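Local atomic coordinates of hypothetical Membrane Spanning Protein (Bacillus cereus, PDB entry 2FB5), a protein that probably condenses two ATP molecules into the second messenger cyclic di-AMP, acting as a diadenylate cyclase needed for efficient spore formation. Residues Ser71-Ser76 with Val98-Thr103; Ser77-Thr82 with Ala116-Pro121; Gln85-Arg90 with Leu122-Phe127; Ala106-Gly111 with Asn150-Thr155; Thr112-His117 with Val146-Ile151. One frame throughout, in Å; residues are numbered along the deposited sequence.

Contact 1 (Ser71-Ser76 with Val98-Thr103); sequences SPYTES and VERNET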
# COMPACT_ATOMS: atom_id res chain seq x y z
N SER A 71 -11.94 -7.51 3.28
CA SER A 71 -12.18 -6.95 1.94
C SER A 71 -11.20 -7.42 0.85
O SER A 71 -11.61 -7.52 -0.30
CB SER A 71 -12.30 -5.42 1.95
OG SER A 71 -11.05 -4.82 2.20
N PRO A 72 -9.92 -7.68 1.19
CA PRO A 72 -9.03 -8.21 0.16
C PRO A 72 -9.33 -9.64 -0.26
O PRO A 72 -8.79 -10.11 -1.27
CB PRO A 72 -7.64 -8.15 0.82
CG PRO A 72 -7.80 -7.26 1.99
CD PRO A 72 -9.18 -7.45 2.45
N TYR A 73 -10.17 -10.34 0.51
CA TYR A 73 -10.33 -11.78 0.34
C TYR A 73 -11.73 -12.24 -0.03
O TYR A 73 -11.92 -13.37 -0.49
CB TYR A 73 -9.82 -12.51 1.59
CG TYR A 73 -8.42 -12.11 1.93
CD1 TYR A 73 -7.36 -12.54 1.14
CD2 TYR A 73 -8.16 -11.28 3.02
CE1 TYR A 73 -6.07 -12.17 1.44
CE2 TYR A 73 -6.86 -10.90 3.33
CZ TYR A 73 -5.83 -11.34 2.53
OH TYR A 73 -4.55 -10.98 2.80
N THR A 74 -12.71 -11.36 0.17
CA THR A 74 -14.06 -11.67 -0.22
C THR A 74 -14.79 -10.40 -0.62
O THR A 74 -14.48 -9.32 -0.14
CB THR A 74 -14.84 -12.44 0.90
OG1 THR A 74 -16.20 -12.62 0.49
CG2 THR A 74 -14.81 -11.68 2.24
N GLU A 75 -15.77 -10.54 -1.51
CA GLU A 75 -16.65 -9.43 -1.83
C GLU A 75 -18.01 -9.66 -1.18
O GLU A 75 -18.97 -8.95 -1.46
CB GLU A 75 -16.81 -9.30 -3.34
CG GLU A 75 -15.50 -8.98 -4.04
CD GLU A 75 -15.53 -9.29 -5.54
OE1 GLU A 75 -16.45 -9.99 -6.01
OE2 GLU A 75 -14.60 -8.85 -6.24
N SER A 76 -18.08 -10.68 -0.32
CA SER A 76 -19.35 -11.06 0.30
C SER A 76 -19.50 -10.68 1.78
O SER A 76 -20.33 -11.26 2.47
CB SER A 76 -19.59 -12.56 0.12
OG SER A 76 -19.77 -12.89 -1.25
N VAL A 98 -13.45 -17.79 6.97
CA VAL A 98 -13.17 -17.08 5.73
C VAL A 98 -11.70 -17.25 5.38
O VAL A 98 -10.83 -16.77 6.10
CB VAL A 98 -13.53 -15.58 5.81
CG1 VAL A 98 -13.33 -14.93 4.46
CG2 VAL A 98 -14.97 -15.43 6.31
N GLU A 99 -11.45 -17.98 4.29
CA GLU A 99 -10.10 -18.18 3.78
C GLU A 99 -9.49 -16.84 3.40
O GLU A 99 -10.15 -16.00 2.75
CB GLU A 99 -10.11 -19.10 2.56
CG GLU A 99 -8.72 -19.57 2.15
CD GLU A 99 -8.74 -20.66 1.08
OE1 GLU A 99 -9.63 -21.54 1.12
OE2 GLU A 99 -7.87 -20.63 0.19
N ARG A 100 -8.25 -16.64 3.82
CA ARG A 100 -7.54 -15.39 3.50
C ARG A 100 -6.35 -15.70 2.57
O ARG A 100 -6.57 -16.27 1.50
CB ARG A 100 -7.23 -14.57 4.78
CG ARG A 100 -8.52 -14.00 5.43
CD ARG A 100 -8.32 -13.29 6.77
NE ARG A 100 -7.79 -11.93 6.66
CZ ARG A 100 -6.60 -11.54 7.13
NH1 ARG A 100 -5.81 -12.42 7.73
NH2 ARG A 100 -6.21 -10.29 7.00
N ASN A 101 -5.13 -15.35 2.95
CA ASN A 101 -4.00 -15.59 2.05
C ASN A 101 -3.52 -17.05 2.01
O ASN A 101 -2.94 -17.49 1.02
CB ASN A 101 -2.82 -14.64 2.35
CG ASN A 101 -1.70 -14.74 1.30
OD1 ASN A 101 -1.95 -14.55 0.11
ND2 ASN A 101 -0.48 -15.10 1.73
N GLU A 102 -3.75 -17.80 3.09
CA GLU A 102 -3.25 -19.17 3.17
C GLU A 102 -4.33 -20.22 2.91
O GLU A 102 -5.47 -20.11 3.39
CB GLU A 102 -2.57 -19.40 4.53
CG GLU A 102 -1.43 -18.43 4.79
CD GLU A 102 -0.93 -18.41 6.23
OE1 GLU A 102 -1.32 -19.28 7.04
OE2 GLU A 102 -0.14 -17.50 6.54
N THR A 103 -3.96 -21.24 2.13
CA THR A 103 -4.91 -22.32 1.79
C THR A 103 -5.10 -23.26 2.98
O THR A 103 -4.21 -23.42 3.81
CB THR A 103 -4.50 -23.10 0.51
OG1 THR A 103 -3.32 -23.86 0.75
CG2 THR A 103 -4.27 -22.14 -0.68
O HOH W 1 -12.07 -15.72 0.85
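Packing against an aromatic ring carries most of the meeting between the linker 71-76 and the turn 98-103. Tyr73 holds its CG beside its own backbone N (chi1 -54°) and lays its ring against Arg100. Arg100 CB stands 3.8 Å from the centroid of the Tyr73 ring, almost on the ring normal, a CH-pi contact over the face. Pro72 CB covers the opposite face nearer the rim, so the phenol is sandwiched between its chain neighbour and the facing turn. The arginine then passes the CD2-CE2 side of the ring; its bend at chi3 (79°) leaves Arg100 NE 3.6 Å from Tyr73 CE2, with the guanidinium steeply tilted to the ring. That group is held from outside, NE by Tyr69 O and NH1 by Asp179 O. A looser apolar touch joins Thr74 CG2 to Val98 CG1 at 4.2 Å.

In the fold, 71-76 connects the long helix 47-70 to helix 77-90. This linker packs on the loop leaving the C-terminal end of strand 94-98, the middle strand of the cyclase sheet.

Polar links are indirect. One water donates to both Tyr73 O and Glu99 O, 2.7 Å from each. Within the linker, Thr74 OG1 accepts from Ser76 N at 2.8 Å, forming an ST turn, and it is also hydrogen-bonded to Asn142 O.

Contact 2 (Ser77-Thr82 with Ala116-Pro121); sequences SSFITT and AHLTAP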
# COMPACT_ATOMS: atom_id res chain seq x y z
N SER A 77 -18.75 -9.71 2.28
CA SER A 77 -18.79 -9.45 3.72
C SER A 77 -20.13 -8.89 4.20
O SER A 77 -20.52 -9.12 5.34
CB SER A 77 -17.61 -8.57 4.19
OG SER A 77 -17.78 -7.25 3.71
N SER A 78 -20.88 -8.19 3.34
CA SER A 78 -22.18 -7.69 3.77
C SER A 78 -23.19 -8.85 3.95
O SER A 78 -23.96 -8.86 4.91
CB SER A 78 -22.71 -6.59 2.84
OG SER A 78 -22.96 -7.08 1.54
N PHE A 79 -23.14 -9.83 3.05
CA PHE A 79 -23.98 -11.03 3.13
C PHE A 79 -23.64 -11.86 4.37
O PHE A 79 -24.54 -12.36 5.06
CB PHE A 79 -23.75 -11.90 1.88
CG PHE A 79 -24.45 -11.41 0.64
CD1 PHE A 79 -25.16 -10.20 0.61
CD2 PHE A 79 -24.38 -12.18 -0.53
CE1 PHE A 79 -25.80 -9.76 -0.56
CE2 PHE A 79 -25.03 -11.78 -1.71
CZ PHE A 79 -25.75 -10.55 -1.73
N ILE A 80 -22.35 -12.03 4.63
CA ILE A 80 -21.87 -12.74 5.82
C ILE A 80 -22.36 -12.00 7.08
O ILE A 80 -22.91 -12.62 7.98
CB ILE A 80 -20.33 -12.91 5.80
CG1 ILE A 80 -19.90 -13.74 4.58
CG2 ILE A 80 -19.83 -13.55 7.11
CD1 ILE A 80 -18.35 -13.81 4.35
N THR A 81 -22.18 -10.68 7.12
CA THR A 81 -22.62 -9.85 8.25
C THR A 81 -24.13 -9.98 8.49
O THR A 81 -24.58 -10.17 9.61
CB THR A 81 -22.22 -8.36 8.03
OG1 THR A 81 -20.79 -8.25 7.97
CG2 THR A 81 -22.72 -7.47 9.16
N THR A 82 -24.92 -9.89 7.42
CA THR A 82 -26.37 -10.08 7.53
C THR A 82 -26.73 -11.44 8.13
O THR A 82 -27.53 -11.53 9.07
CB THR A 82 -27.05 -9.92 6.16
OG1 THR A 82 -26.81 -8.59 5.69
CG2 THR A 82 -28.54 -10.17 6.26
N ALA A 116 -21.09 -23.56 -3.49
CA ALA A 116 -22.32 -22.78 -3.75
C ALA A 116 -22.10 -21.27 -3.77
O ALA A 116 -21.19 -20.76 -3.12
CB ALA A 116 -23.36 -23.09 -2.68
N HIS A 117 -22.98 -20.57 -4.49
CA HIS A 117 -23.07 -19.13 -4.41
C HIS A 117 -23.38 -18.75 -2.96
O HIS A 117 -24.31 -19.29 -2.34
CB HIS A 117 -24.16 -18.63 -5.39
CG HIS A 117 -24.44 -17.16 -5.32
ND1 HIS A 117 -23.46 -16.20 -5.46
CD2 HIS A 117 -25.61 -16.48 -5.19
CE1 HIS A 117 -24.00 -15.00 -5.37
NE2 HIS A 117 -25.31 -15.14 -5.21
N LEU A 118 -22.57 -17.86 -2.39
CA LEU A 118 -22.77 -17.45 -1.00
C LEU A 118 -23.89 -16.43 -0.95
O LEU A 118 -23.80 -15.38 -1.60
CB LEU A 118 -21.51 -16.82 -0.43
CG LEU A 118 -21.50 -16.43 1.07
CD1 LEU A 118 -20.08 -16.34 1.55
CD2 LEU A 118 -22.23 -15.12 1.35
N THR A 119 -24.94 -16.74 -0.18
CA THR A 119 -26.01 -15.77 0.10
C THR A 119 -26.29 -15.88 1.59
O THR A 119 -25.96 -16.89 2.21
CB THR A 119 -27.33 -16.09 -0.61
OG1 THR A 119 -27.77 -17.40 -0.26
CG2 THR A 119 -27.21 -15.94 -2.13
N ALA A 120 -26.89 -14.85 2.17
CA ALA A 120 -27.31 -14.92 3.55
C ALA A 120 -28.36 -16.03 3.82
O ALA A 120 -28.16 -16.82 4.74
CB ALA A 120 -27.77 -13.55 4.07
N PRO A 121 -29.45 -16.12 3.02
CA PRO A 121 -30.36 -17.26 3.28
C PRO A 121 -29.65 -18.64 3.33
O PRO A 121 -29.99 -19.47 4.17
CB PRO A 121 -31.34 -17.20 2.11
CG PRO A 121 -31.42 -15.72 1.78
CD PRO A 121 -29.99 -15.24 1.96
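Leu118 is the wedge of this contact, its two methyls reaching different side chains of helix 77-90. With CG anti to the backbone N (chi1 -175°), the branch turns so that Leu118 CD2 meets Phe79 CB at 3.6 Å. The other methyl, Leu118 CD1, lies 4.0 Å from Ile80 CG1, the two side chains crossing at about a right angle. Ile80 sets off away from the other segment, and its end comes back to make this touch.

Phe79 points at the other segment and presents its ring edge to the backbone: Leu118 O sits near the ring plane, 3.4 Å from Phe79 CD2. Beyond it, Ala120 projects its single methyl at the helix, with Ala120 CB 3.6 Å from Phe79 O and 4.1 Å from Thr82 CG2. The hydroxyl of Thr82 turns back along its own helix to donate to Ser78 O at 3.0 Å, which puts its methyl beside Ala120. The backbones come close, 5.1 Å between Phe79 CA and Ala120 CA.

Thr119 N-caps the new helix, its OG1 bonded to Leu122 N. The whole is a strand-to-helix turn, where strand 112-117 gives way to helix 120-126 against a second helix of the alpha/beta cyclase domain.

Contact 3 (Gln85-Arg90 with Leu122-Phe127); sequences QHLSAR and LLESIF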
# COMPACT_ATOMS: atom_id res chain seq x y z
N GLN A 85 -25.84 -11.52 11.89
CA GLN A 85 -26.81 -10.75 12.65
C GLN A 85 -28.07 -11.57 12.91
O GLN A 85 -28.58 -11.59 14.02
CB GLN A 85 -27.18 -9.45 11.92
CG GLN A 85 -26.08 -8.38 11.88
CD GLN A 85 -26.38 -7.23 10.91
OE1 GLN A 85 -27.24 -7.33 10.03
NE2 GLN A 85 -25.66 -6.13 11.06
N HIS A 86 -28.56 -12.24 11.86
CA HIS A 86 -29.77 -13.04 11.95
C HIS A 86 -29.61 -14.26 12.84
O HIS A 86 -30.48 -14.57 13.65
CB HIS A 86 -30.22 -13.46 10.55
CG HIS A 86 -30.80 -12.35 9.75
ND1 HIS A 86 -31.03 -12.45 8.39
CD2 HIS A 86 -31.18 -11.10 10.10
CE1 HIS A 86 -31.56 -11.32 7.95
NE2 HIS A 86 -31.65 -10.48 8.97
N LEU A 87 -28.47 -14.95 12.68
CA LEU A 87 -28.14 -16.09 13.51
C LEU A 87 -27.98 -15.69 14.98
O LEU A 87 -28.44 -16.39 15.88
CB LEU A 87 -26.87 -16.78 13.00
CG LEU A 87 -27.03 -17.43 11.61
CD1 LEU A 87 -25.69 -17.62 10.90
CD2 LEU A 87 -27.79 -18.74 11.71
N SER A 88 -27.30 -14.56 15.21
CA SER A 88 -27.13 -14.03 16.57
C SER A 88 -28.47 -13.78 17.25
O SER A 88 -28.70 -14.23 18.37
CB SER A 88 -26.31 -12.74 16.54
OG SER A 88 -26.21 -12.20 17.84
N ALA A 89 -29.37 -13.08 16.56
CA ALA A 89 -30.69 -12.77 17.08
C ALA A 89 -31.47 -14.03 17.50
O ALA A 89 -32.15 -14.05 18.54
CB ALA A 89 -31.47 -11.97 16.07
N ARG A 90 -31.35 -15.09 16.69
CA ARG A 90 -32.05 -16.34 16.92
C ARG A 90 -31.27 -17.26 17.87
O ARG A 90 -31.75 -18.33 18.23
CB ARG A 90 -32.29 -17.06 15.57
CG ARG A 90 -33.23 -16.32 14.59
CD ARG A 90 -33.07 -16.86 13.15
NE ARG A 90 -33.51 -15.91 12.12
CZ ARG A 90 -33.08 -15.88 10.86
NH1 ARG A 90 -32.17 -16.75 10.43
NH2 ARG A 90 -33.55 -14.97 10.01
N LEU A 122 -28.67 -18.87 2.46
CA LEU A 122 -28.02 -20.18 2.48
C LEU A 122 -27.18 -20.39 3.75
O LEU A 122 -27.20 -21.48 4.37
CB LEU A 122 -27.20 -20.41 1.20
CG LEU A 122 -26.39 -21.71 1.15
CD1 LEU A 122 -27.27 -22.95 1.35
CD2 LEU A 122 -25.65 -21.82 -0.18
N LEU A 123 -26.45 -19.37 4.17
CA LEU A 123 -25.66 -19.48 5.41
C LEU A 123 -26.60 -19.74 6.59
O LEU A 123 -26.31 -20.55 7.47
CB LEU A 123 -24.84 -18.22 5.65
CG LEU A 123 -23.62 -17.96 4.76
CD1 LEU A 123 -23.15 -16.52 4.93
CD2 LEU A 123 -22.51 -18.94 5.11
N GLU A 124 -27.73 -19.03 6.60
CA GLU A 124 -28.67 -19.18 7.71
C GLU A 124 -29.34 -20.55 7.72
O GLU A 124 -29.59 -21.11 8.78
CB GLU A 124 -29.72 -18.06 7.69
CG GLU A 124 -29.16 -16.66 7.93
CD GLU A 124 -30.19 -15.58 7.63
OE1 GLU A 124 -31.37 -15.81 7.93
OE2 GLU A 124 -29.83 -14.51 7.10
N SER A 125 -29.61 -21.08 6.53
CA SER A 125 -30.18 -22.41 6.37
C SER A 125 -29.21 -23.49 6.88
O SER A 125 -29.60 -24.41 7.60
CB SER A 125 -30.52 -22.62 4.89
OG SER A 125 -31.01 -23.93 4.66
N ILE A 126 -27.93 -23.35 6.52
CA ILE A 126 -26.90 -24.31 6.95
C ILE A 126 -26.85 -24.45 8.47
O ILE A 126 -26.68 -25.56 9.00
CB ILE A 126 -25.51 -23.94 6.39
CG1 ILE A 126 -25.48 -24.22 4.87
CG2 ILE A 126 -24.37 -24.74 7.11
CD1 ILE A 126 -24.34 -23.50 4.09
N PHE A 127 -26.99 -23.33 9.18
CA PHE A 127 -26.88 -23.31 10.65
C PHE A 127 -28.21 -23.33 11.40
O PHE A 127 -28.28 -23.03 12.61
CB PHE A 127 -26.03 -22.11 11.09
CG PHE A 127 -24.60 -22.22 10.68
CD1 PHE A 127 -23.79 -23.20 11.24
CD2 PHE A 127 -24.08 -21.40 9.70
CE1 PHE A 127 -22.46 -23.33 10.86
CE2 PHE A 127 -22.75 -21.52 9.32
CZ PHE A 127 -21.94 -22.50 9.91
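The imidazole of His86 meets Glu124 at its edge: ND1 donates to Glu124 OE2 at 2.7 Å, close to the ring plane, while the carboxylate is turned nearly perpendicular to the ring. The guanidinium of Arg90 carries His86 CB over one face and likewise uses its edge towards Glu124. NH1 and NH2 of Arg90 both grip one oxygen, Glu124 OE1, at 2.8 and 3.1 Å, an end-on salt bridge with the NH1 bond the straighter. Each carboxylate oxygen is thus held by a different residue, and both are approached from above the carboxylate plane. Arg90 reaches across with its chain extended from CG to NE, one helical turn beyond His86. The acid would be expected to favour a protonated imidazole, although the arginine competes for its charge.

Beneath this polar bridge Leu87 CD2 packs on Phe127 CB at 3.9 Å, and the Phe127 ring, one face covered by Ile126 CG2, leads away from the helix partner.

The axes of segments 85-90 and 122-126 approach to 10.2 Å, pointing the same general way and crossing at -33°. Both rest on the sheet: Leu87 reaches Ala94, Phe127 lies on strands 94-98 and 137-141, and Ile126 also touches strand 144-150.

Contact 4 (Ala106-Gly111 with Asn150-Thr155); sequences ALIQTG and NILPLT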
# COMPACT_ATOMS: atom_id res chain seq x y z
N ALA A 106 -5.35 -28.78 3.98
CA ALA A 106 -4.63 -29.73 4.84
C ALA A 106 -5.04 -29.61 6.31
O ALA A 106 -4.75 -30.49 7.11
CB ALA A 106 -3.12 -29.55 4.69
N LEU A 107 -5.72 -28.52 6.65
CA LEU A 107 -6.09 -28.24 8.04
C LEU A 107 -7.55 -28.52 8.38
O LEU A 107 -7.91 -28.67 9.55
CB LEU A 107 -5.77 -26.78 8.39
CG LEU A 107 -4.29 -26.36 8.38
CD1 LEU A 107 -4.18 -24.84 8.45
CD2 LEU A 107 -3.56 -27.00 9.55
N ILE A 108 -8.39 -28.56 7.34
CA ILE A 108 -9.83 -28.73 7.51
C ILE A 108 -10.22 -30.10 6.98
O ILE A 108 -9.85 -30.47 5.86
CB ILE A 108 -10.60 -27.61 6.75
CG1 ILE A 108 -10.35 -26.25 7.42
CG2 ILE A 108 -12.09 -27.96 6.62
CD1 ILE A 108 -11.04 -25.04 6.69
N GLN A 109 -10.95 -30.87 7.77
CA GLN A 109 -11.52 -32.11 7.27
C GLN A 109 -12.92 -31.80 6.74
O GLN A 109 -13.81 -31.38 7.49
CB GLN A 109 -11.56 -33.18 8.36
CG GLN A 109 -10.16 -33.52 8.93
CD GLN A 109 -9.94 -32.96 10.32
OE1 GLN A 109 -10.38 -33.56 11.30
NE2 GLN A 109 -9.26 -31.81 10.42
N THR A 110 -13.10 -32.02 5.44
CA THR A 110 -14.34 -31.63 4.74
C THR A 110 -15.53 -32.48 5.20
O THR A 110 -15.43 -33.70 5.31
CB THR A 110 -14.17 -31.73 3.21
OG1 THR A 110 -13.08 -30.90 2.81
CG2 THR A 110 -15.44 -31.25 2.48
N GLY A 111 -16.65 -31.81 5.47
CA GLY A 111 -17.90 -32.50 5.74
C GLY A 111 -18.58 -32.78 4.41
O GLY A 111 -18.36 -33.82 3.81
N ASN A 150 -17.76 -28.92 8.33
CA ASN A 150 -16.32 -29.21 8.34
C ASN A 150 -15.80 -29.37 9.77
O ASN A 150 -16.36 -28.79 10.71
CB ASN A 150 -15.53 -28.09 7.62
CG ASN A 150 -15.94 -27.92 6.15
OD1 ASN A 150 -16.10 -26.79 5.67
ND2 ASN A 150 -16.11 -29.02 5.45
N ILE A 151 -14.72 -30.14 9.92
CA ILE A 151 -14.04 -30.29 11.21
C ILE A 151 -12.72 -29.51 11.23
O ILE A 151 -11.87 -29.69 10.36
CB ILE A 151 -13.75 -31.78 11.51
CG1 ILE A 151 -15.06 -32.56 11.57
CG2 ILE A 151 -12.95 -31.94 12.83
CD1 ILE A 151 -14.89 -34.07 11.43
N LEU A 152 -12.58 -28.64 12.23
CA LEU A 152 -11.39 -27.81 12.41
C LEU A 152 -10.56 -28.31 13.60
O LEU A 152 -11.12 -28.95 14.48
CB LEU A 152 -11.81 -26.39 12.74
CG LEU A 152 -12.13 -25.40 11.61
CD1 LEU A 152 -12.85 -26.06 10.45
CD2 LEU A 152 -12.92 -24.23 12.18
N PRO A 153 -9.25 -27.98 13.64
CA PRO A 153 -8.45 -28.34 14.83
C PRO A 153 -8.87 -27.50 16.04
O PRO A 153 -9.22 -26.32 15.88
CB PRO A 153 -7.01 -28.01 14.40
CG PRO A 153 -7.18 -26.91 13.39
CD PRO A 153 -8.45 -27.24 12.64
N LEU A 154 -8.91 -28.10 17.22
CA LEU A 154 -9.31 -27.37 18.42
C LEU A 154 -8.08 -26.85 19.12
O LEU A 154 -7.08 -27.58 19.22
CB LEU A 154 -10.09 -28.29 19.38
CG LEU A 154 -11.33 -29.01 18.87
CD1 LEU A 154 -11.85 -29.95 19.95
CD2 LEU A 154 -12.40 -28.02 18.44
N THR A 155 -8.12 -25.61 19.61
CA THR A 155 -6.99 -25.11 20.39
C THR A 155 -6.73 -25.97 21.62
O THR A 155 -7.67 -26.46 22.25
CB THR A 155 -7.14 -23.63 20.80
OG1 THR A 155 -5.92 -23.19 21.42
CG2 THR A 155 -8.31 -23.42 21.77
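Two main-chain bonds form the first shell. Gln109 N donates to Ile151 O at 3.0 Å, and Ile151 N returns the bond to Gln109 O at 2.9 Å. Both are nearly straight and lie in the carbonyl planes, so the residues make a single antiparallel bridge of the hydrogen-bonded kind. Asn150 CA adds a CA-H...O contact to the same acceptor, Gln109 O, at 3.4 Å.

Side chains close round this bridge from two directions. On the surface, Gln109 bends at chi2 (107°) and folds over its partner, bringing OE1 to 3.4 Å from Ile151 CG2. On the buried side, Ile108 uses both branches: its CG2, anti to the backbone N, meets Asn150 CB at 3.6 Å, while its CG1 lies beside Leu152 CD1 at 3.9 Å, the two side chains pointing the same way. Pro153 CD rests against Leu107 O at 3.4 Å where the segments begin to part.

Further out, Leu152 is seated on Leu95 and Val97 of strand 94-98 and on Ala170 of helix 166-175, and Leu107 packs on Leu174 of that helix. Thr155 O is hydrogen-bonded to Arg169, which belongs to the Arg-His-Arg sequence characteristic of diadenylate cyclases. This is an isolated antiparallel bridge between two loops, joining the chain just before strand 112-117 to the chain beyond the corner at Ala148 and Ala149.

Contact 5 (Thr112-His117 with Val146-Ile151); sequences TTLNAH and VSAANI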
# COMPACT_ATOMS: atom_id res chain seq x y z
N THR A 112 -19.38 -31.83 3.96
CA THR A 112 -20.09 -31.91 2.69
C THR A 112 -19.63 -30.77 1.79
O THR A 112 -19.59 -29.63 2.22
CB THR A 112 -21.61 -31.78 2.93
OG1 THR A 112 -22.10 -32.99 3.54
CG2 THR A 112 -22.39 -31.54 1.64
N THR A 113 -19.30 -31.08 0.54
CA THR A 113 -18.89 -30.06 -0.43
C THR A 113 -20.13 -29.45 -1.08
O THR A 113 -21.02 -30.18 -1.53
CB THR A 113 -17.97 -30.69 -1.51
OG1 THR A 113 -16.72 -31.04 -0.91
CG2 THR A 113 -17.70 -29.71 -2.66
N LEU A 114 -20.19 -28.12 -1.10
CA LEU A 114 -21.27 -27.38 -1.77
C LEU A 114 -20.81 -26.62 -3.01
O LEU A 114 -21.52 -26.60 -4.03
CB LEU A 114 -21.92 -26.39 -0.81
CG LEU A 114 -22.86 -26.85 0.31
CD1 LEU A 114 -22.09 -27.36 1.51
CD2 LEU A 114 -23.71 -25.67 0.73
N ASN A 115 -19.65 -25.95 -2.93
CA ASN A 115 -19.22 -25.04 -4.00
C ASN A 115 -20.38 -24.14 -4.46
O ASN A 115 -20.60 -23.97 -5.67
CB ASN A 115 -18.64 -25.82 -5.19
CG ASN A 115 -17.37 -26.57 -4.84
OD1 ASN A 115 -16.58 -26.12 -4.02
ND2 ASN A 115 -17.17 -27.73 -5.46
N ALA A 116 -21.09 -23.56 -3.49
CA ALA A 116 -22.32 -22.78 -3.75
C ALA A 116 -22.10 -21.27 -3.77
O ALA A 116 -21.19 -20.76 -3.12
CB ALA A 116 -23.36 -23.09 -2.68
N HIS A 117 -22.98 -20.57 -4.49
CA HIS A 117 -23.07 -19.13 -4.41
C HIS A 117 -23.38 -18.75 -2.96
O HIS A 117 -24.31 -19.29 -2.34
CB HIS A 117 -24.16 -18.63 -5.39
CG HIS A 117 -24.44 -17.16 -5.32
ND1 HIS A 117 -23.46 -16.20 -5.46
CD2 HIS A 117 -25.61 -16.48 -5.19
CE1 HIS A 117 -24.00 -15.00 -5.37
NE2 HIS A 117 -25.31 -15.14 -5.21
N VAL A 146 -17.67 -23.06 0.09
CA VAL A 146 -16.98 -24.24 -0.42
C VAL A 146 -17.65 -25.50 0.13
O VAL A 146 -17.96 -26.43 -0.62
CB VAL A 146 -15.47 -24.25 -0.06
CG1 VAL A 146 -14.77 -25.49 -0.62
CG2 VAL A 146 -14.77 -22.98 -0.56
N SER A 147 -17.85 -25.52 1.45
CA SER A 147 -18.28 -26.71 2.15
C SER A 147 -18.86 -26.35 3.51
O SER A 147 -18.70 -25.22 3.98
CB SER A 147 -17.09 -27.66 2.35
OG SER A 147 -15.98 -26.93 2.85
N ALA A 148 -19.51 -27.33 4.15
CA ALA A 148 -20.13 -27.15 5.46
C ALA A 148 -19.94 -28.40 6.29
O ALA A 148 -19.49 -29.43 5.77
CB ALA A 148 -21.63 -26.84 5.30
N ALA A 149 -20.31 -28.33 7.56
CA ALA A 149 -20.13 -29.45 8.49
C ALA A 149 -18.66 -29.88 8.57
O ALA A 149 -18.34 -31.05 8.82
CB ALA A 149 -21.05 -30.61 8.11
N ASN A 150 -17.76 -28.92 8.33
CA ASN A 150 -16.32 -29.21 8.34
C ASN A 150 -15.80 -29.37 9.77
O ASN A 150 -16.36 -28.79 10.71
CB ASN A 150 -15.53 -28.09 7.62
CG ASN A 150 -15.94 -27.92 6.15
OD1 ASN A 150 -16.10 -26.79 5.67
ND2 ASN A 150 -16.11 -29.02 5.45
N ILE A 151 -14.72 -30.14 9.92
CA ILE A 151 -14.04 -30.29 11.21
C ILE A 151 -12.72 -29.51 11.23
O ILE A 151 -11.87 -29.69 10.36
CB ILE A 151 -13.75 -31.78 11.51
CG1 ILE A 151 -15.06 -32.56 11.57
CG2 ILE A 151 -12.95 -31.94 12.83
CD1 ILE A 151 -14.89 -34.07 11.43
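The close part of this contact is the backbone pairing of Thr112 with the buried Ala148. Thr112 N donates to Ala148 O at 3.0 Å, almost straight, and Ala148 N answers to Thr112 O at 3.0 Å, nearly along the C=O axis; the two form an antiparallel hydrogen-bonded pair. Next to it, Thr113 and Ser147 make a non-hydrogen-bonded pair; there the Thr113 and Ser147 CA atoms are 4.3 Å apart, and Ser147 CB lies 3.2 Å from Thr112 O. Leu114 swings its end inward over this pairing: its CD1 sits 3.9 Å from Ala148 CB. Leu114 and Ala148 both continue onto Ile126 of helix 120-126, which covers that face of the sheet.

Towards the other end the pairing becomes irregular and its side chains turn to the surface, though the bonds stay short. A single acceptor, Val146 O, serves two successive amides, Leu114 N at 2.8 Å and Asn115 N at 2.9 Å. Both donors stand above the carbonyl plane, the second further out of it. Asn115 takes a left-handed backbone conformation (phi 45°, psi 47°), and its exposed side chain meets the facing side chain only through OD1, 3.9 Å from Val146 CG1. On the face shared with Ser147, Thr113 is also exposed and adds little beyond its CG2 beside Val146 O.

With Asn115 and Ala116 both opposite Ile145, this is a G1 beta bulge, set into the edge strand 112-117 of the mixed cyclase sheet just before the chain turns into helix 120-126.

In the fold
Contacts 1 to 3 follow the chain from the linker behind helix 47-70 along helix 77-90, so that they cross one another in sequence. Contacts 2 and 3 share helices 77-90 and 120-126, their centres about 10 Å apart, and Leu118 packs on Leu123 between them. Contact 5 zips the edge strand 112-117 to strand 144-150; contact 4, about 12 Å away between centres, ties the flanking loops by a single bridge beyond the corner at Ala148 and Ala149, sharing Asn150 and Ile151. Ile126 ties contact 3 to contact 5 by packing on Ala148 and Leu114. Contact 1 adjoins contact 2 through Ser76 and Leu118. Together they join the linker, both helices and the edge strand of the sheet.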